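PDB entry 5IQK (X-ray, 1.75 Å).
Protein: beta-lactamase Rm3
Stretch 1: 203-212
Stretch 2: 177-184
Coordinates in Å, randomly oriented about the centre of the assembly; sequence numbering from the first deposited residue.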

# COMPACT_ATOMS: atom_id res chain seq x y z
N ASP A 203 10.29 7.50 -13.51
CA ASP A 203 9.20 6.85 -12.77
C ASP A 203 8.64 7.72 -11.65
O ASP A 203 7.41 7.91 -11.55
CB ASP A 203 9.66 5.52 -12.17
CG ASP A 203 9.65 4.39 -13.16
OD1 ASP A 203 9.25 4.61 -14.31
OD2 ASP A 203 10.06 3.27 -12.78
N LEU A 204 9.52 8.24 -10.80
CA LEU A 204 9.09 9.09 -9.69
C LEU A 204 8.35 10.33 -10.18
O LEU A 204 7.28 10.66 -9.65
CB LEU A 204 10.28 9.51 -8.82
CG LEU A 204 10.83 8.50 -7.80
CD1 LEU A 204 12.18 8.97 -7.28
CD2 LEU A 204 9.85 8.29 -6.65
N ARG A 205 8.89 11.02 -11.19
CA ARG A 205 8.23 12.21 -11.71
C ARG A 205 6.85 11.92 -12.27
O ARG A 205 5.92 12.69 -12.06
CB ARG A 205 9.08 12.90 -12.79
CG ARG A 205 10.49 13.26 -12.39
CD ARG A 205 10.49 14.43 -11.42
NE ARG A 205 11.84 14.83 -11.05
CZ ARG A 205 12.12 15.58 -9.99
NH1 ARG A 205 11.12 16.00 -9.21
NH2 ARG A 205 13.37 15.91 -9.70
N HIS A 206 6.72 10.82 -13.01
CA HIS A 206 5.45 10.50 -13.63
C HIS A 206 4.45 10.04 -12.55
O HIS A 206 3.24 10.28 -12.67
CB HIS A 206 5.62 9.46 -14.74
CG HIS A 206 4.38 9.21 -15.55
ND1 HIS A 206 4.00 10.04 -16.59
CD2 HIS A 206 3.45 8.23 -15.49
CE1 HIS A 206 2.88 9.59 -17.12
NE2 HIS A 206 2.53 8.48 -16.48
N SER A 207 4.95 9.36 -11.52
CA SER A 207 4.11 8.94 -10.38
C SER A 207 3.60 10.16 -9.62
O SER A 207 2.43 10.20 -9.23
CB SER A 207 4.88 8.01 -9.43
OG SER A 207 5.08 6.76 -10.06
N PHE A 208 4.48 11.14 -9.39
CA PHE A 208 4.06 12.42 -8.80
C PHE A 208 2.90 13.04 -9.58
O PHE A 208 1.92 13.52 -9.00
CB PHE A 208 5.23 13.42 -8.75
CG PHE A 208 6.37 13.01 -7.84
CD1 PHE A 208 6.22 12.04 -6.86
CD2 PHE A 208 7.60 13.63 -7.96
CE1 PHE A 208 7.28 11.68 -6.03
CE2 PHE A 208 8.66 13.29 -7.14
CZ PHE A 208 8.51 12.31 -6.17
N GLU A 209 3.01 13.04 -10.91
CA GLU A 209 1.99 13.57 -11.79
C GLU A 209 0.69 12.78 -11.67
O GLU A 209 -0.39 13.35 -11.63
CB GLU A 209 2.47 13.51 -13.23
CG GLU A 209 3.64 14.42 -13.56
CD GLU A 209 4.32 14.03 -14.86
OE1 GLU A 209 3.80 13.12 -15.54
OE2 GLU A 209 5.34 14.65 -15.21
N THR A 210 0.82 11.45 -11.63
CA THR A 210 -0.33 10.56 -11.57
C THR A 210 -1.11 10.74 -10.28
O THR A 210 -2.33 10.93 -10.29
CB THR A 210 0.11 9.08 -11.66
OG1 THR A 210 0.63 8.83 -12.97
CG2 THR A 210 -1.06 8.15 -11.40
N LEU A 211 -0.40 10.70 -9.16
CA LEU A 211 -1.06 10.74 -7.87
C LEU A 211 -1.68 12.10 -7.59
O LEU A 211 -2.77 12.17 -7.02
CB LEU A 211 -0.08 10.35 -6.76
CG LEU A 211 0.19 8.85 -6.59
CD1 LEU A 211 1.38 8.60 -5.68
CD2 LEU A 211 -1.05 8.15 -6.03
N GLU A 212 -1.02 13.18 -8.02
CA GLU A 212 -1.49 14.50 -7.63
C GLU A 212 -2.78 14.91 -8.34
O GLU A 212 -3.46 15.83 -7.88
CB GLU A 212 -0.42 15.56 -7.88
CG GLU A 212 -0.23 15.93 -9.34
CD GLU A 212 0.96 16.85 -9.56
OE1 GLU A 212 1.54 17.30 -8.56
OE2 GLU A 212 1.30 17.12 -10.73
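Stretch 2 177-184: YADSINAV

Stretch 2 lies against one face of the helix of stretch 1 through a small, largely apolar packing contact, with no hydrogen bond between the two and Ile181 at its centre. About 300 Å² of surface is buried, both sides summed, and Ile181 contributes the largest share of it.

The helix, which begins before Asp203, is held by regular i to i+4 backbone bonds, such as Phe208 N to Leu204 O and Leu211 N to Ser207 O, both 2.9 Å. It meets stretch 2 through the side chains of Leu204, Ser207, Phe208 and Leu211, whose spacing of three, one and three residues brings them to the same side. Asp203, Arg205, His206, Glu209, Thr210 and Glu212 are out of reach of stretch 2.

Stretch 2 enters as the end of a strand, Tyr177 and Ala178, and continues as loop or turn. It runs against the direction of the helix: the CA of Ala178 is 7.7 Å from the CA of Leu211, whereas the CA of Ile181 is 7.0 Å from the CA of Leu204, nearer the start of stretch 1. Ala178, Ile181 and Ala183 point toward the helix; Tyr177, Ser180 and Asn182 point away. Within the loop, Ser180 N makes a weak hydrogen bond to Asp179 OD1 at 2.7 Å.

At the strand end, Ala178 CB rests 4.1 Å from Leu211 CD2, its single methyl group making the contact with the leucine. Ile181, with chi1 in the p well and chi2 in t, spreads its branched side chain over the middle of the helix face. Its CG2 lies 3.8 Å from Leu211 CD1 and 4.5 Å from Ser207 CB, while its CD1 is 4.0 Å from Phe208 CE1. A branched residue suits this position because its methyl groups touch Leu211 together, while CD1 also reaches Phe208. Leu211, pointing toward stretch 2, suits its own place by offering CD1 to Ile181 and CD2 to Ala178. Ser207 points toward stretch 2 and is small, so it adds little bulk beneath the isoleucine, and its OG is hydrogen-bonded elsewhere in the structure.

In Leu204 and Phe208 CA-to-CB points sideways, but these apolar side chains are long enough for their ends to reach the loop. The carbonyl O of Ile181 is 3.6 Å from Leu204 CD2 and 4.0 Å from Phe208 CE1, lying at the edge of the aromatic ring, near its plane. Farther along, Leu204 CD1 meets Ala183 CB at 4.2 Å, where another alanine methyl meets the end of the longer leucine.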

# COMPACT_ATOMS: atom_id res chain seq x y z
N TYR A 177 -5.64 4.36 -2.15
CA TYR A 177 -4.56 3.71 -1.43
C TYR A 177 -3.30 4.03 -2.20
O TYR A 177 -3.10 3.51 -3.29
CB TYR A 177 -4.78 2.19 -1.33
CG TYR A 177 -3.80 1.47 -0.42
CD1 TYR A 177 -4.14 1.19 0.90
CD2 TYR A 177 -2.54 1.09 -0.86
CE1 TYR A 177 -3.26 0.53 1.75
CE2 TYR A 177 -1.64 0.45 -0.02
CZ TYR A 177 -2.01 0.17 1.28
OH TYR A 177 -1.14 -0.48 2.12
N ALA A 178 -2.47 4.92 -1.65
CA ALA A 178 -1.28 5.38 -2.37
C ALA A 178 -0.07 4.59 -1.95
O ALA A 178 0.23 4.43 -0.77
CB ALA A 178 -1.05 6.86 -2.12
N ASP A 179 0.65 4.08 -2.95
CA ASP A 179 1.88 3.39 -2.67
C ASP A 179 2.93 4.36 -2.15
O ASP A 179 2.83 5.58 -2.34
CB ASP A 179 2.40 2.68 -3.92
CG ASP A 179 3.50 1.68 -3.59
OD1 ASP A 179 3.59 1.27 -2.40
OD2 ASP A 179 4.27 1.32 -4.50
N SER A 180 3.94 3.81 -1.48
CA SER A 180 5.15 4.58 -1.15
C SER A 180 5.73 5.21 -2.40
O SER A 180 5.84 4.54 -3.42
CB SER A 180 6.20 3.67 -0.52
OG SER A 180 5.70 3.06 0.66
N ILE A 181 6.09 6.49 -2.31
CA ILE A 181 6.80 7.19 -3.38
C ILE A 181 8.00 7.94 -2.81
O ILE A 181 8.46 8.93 -3.39
CB ILE A 181 5.87 8.17 -4.13
CG1 ILE A 181 5.12 9.05 -3.13
CG2 ILE A 181 4.88 7.40 -4.99
CD1 ILE A 181 4.34 10.17 -3.78
N ASN A 182 8.50 7.47 -1.67
CA ASN A 182 9.64 8.10 -1.05
C ASN A 182 10.95 7.54 -1.60
O ASN A 182 11.15 6.32 -1.67
CB ASN A 182 9.57 7.99 0.48
CG ASN A 182 9.49 6.54 1.00
OD1 ASN A 182 8.91 5.65 0.37
ND2 ASN A 182 10.06 6.32 2.18
N ALA A 183 11.84 8.44 -2.00
CA ALA A 183 13.15 8.08 -2.54
C ALA A 183 14.12 7.69 -1.41
O ALA A 183 14.99 8.49 -1.02
CB ALA A 183 13.72 9.22 -3.38
N VAL A 184 13.94 6.49 -0.90
CA VAL A 184 14.83 5.91 0.09
C VAL A 184 15.35 4.59 -0.48
O VAL A 184 14.72 3.99 -1.36
CB VAL A 184 14.13 5.66 1.44
CG1 VAL A 184 13.53 6.94 1.96
CG2 VAL A 184 13.03 4.62 1.25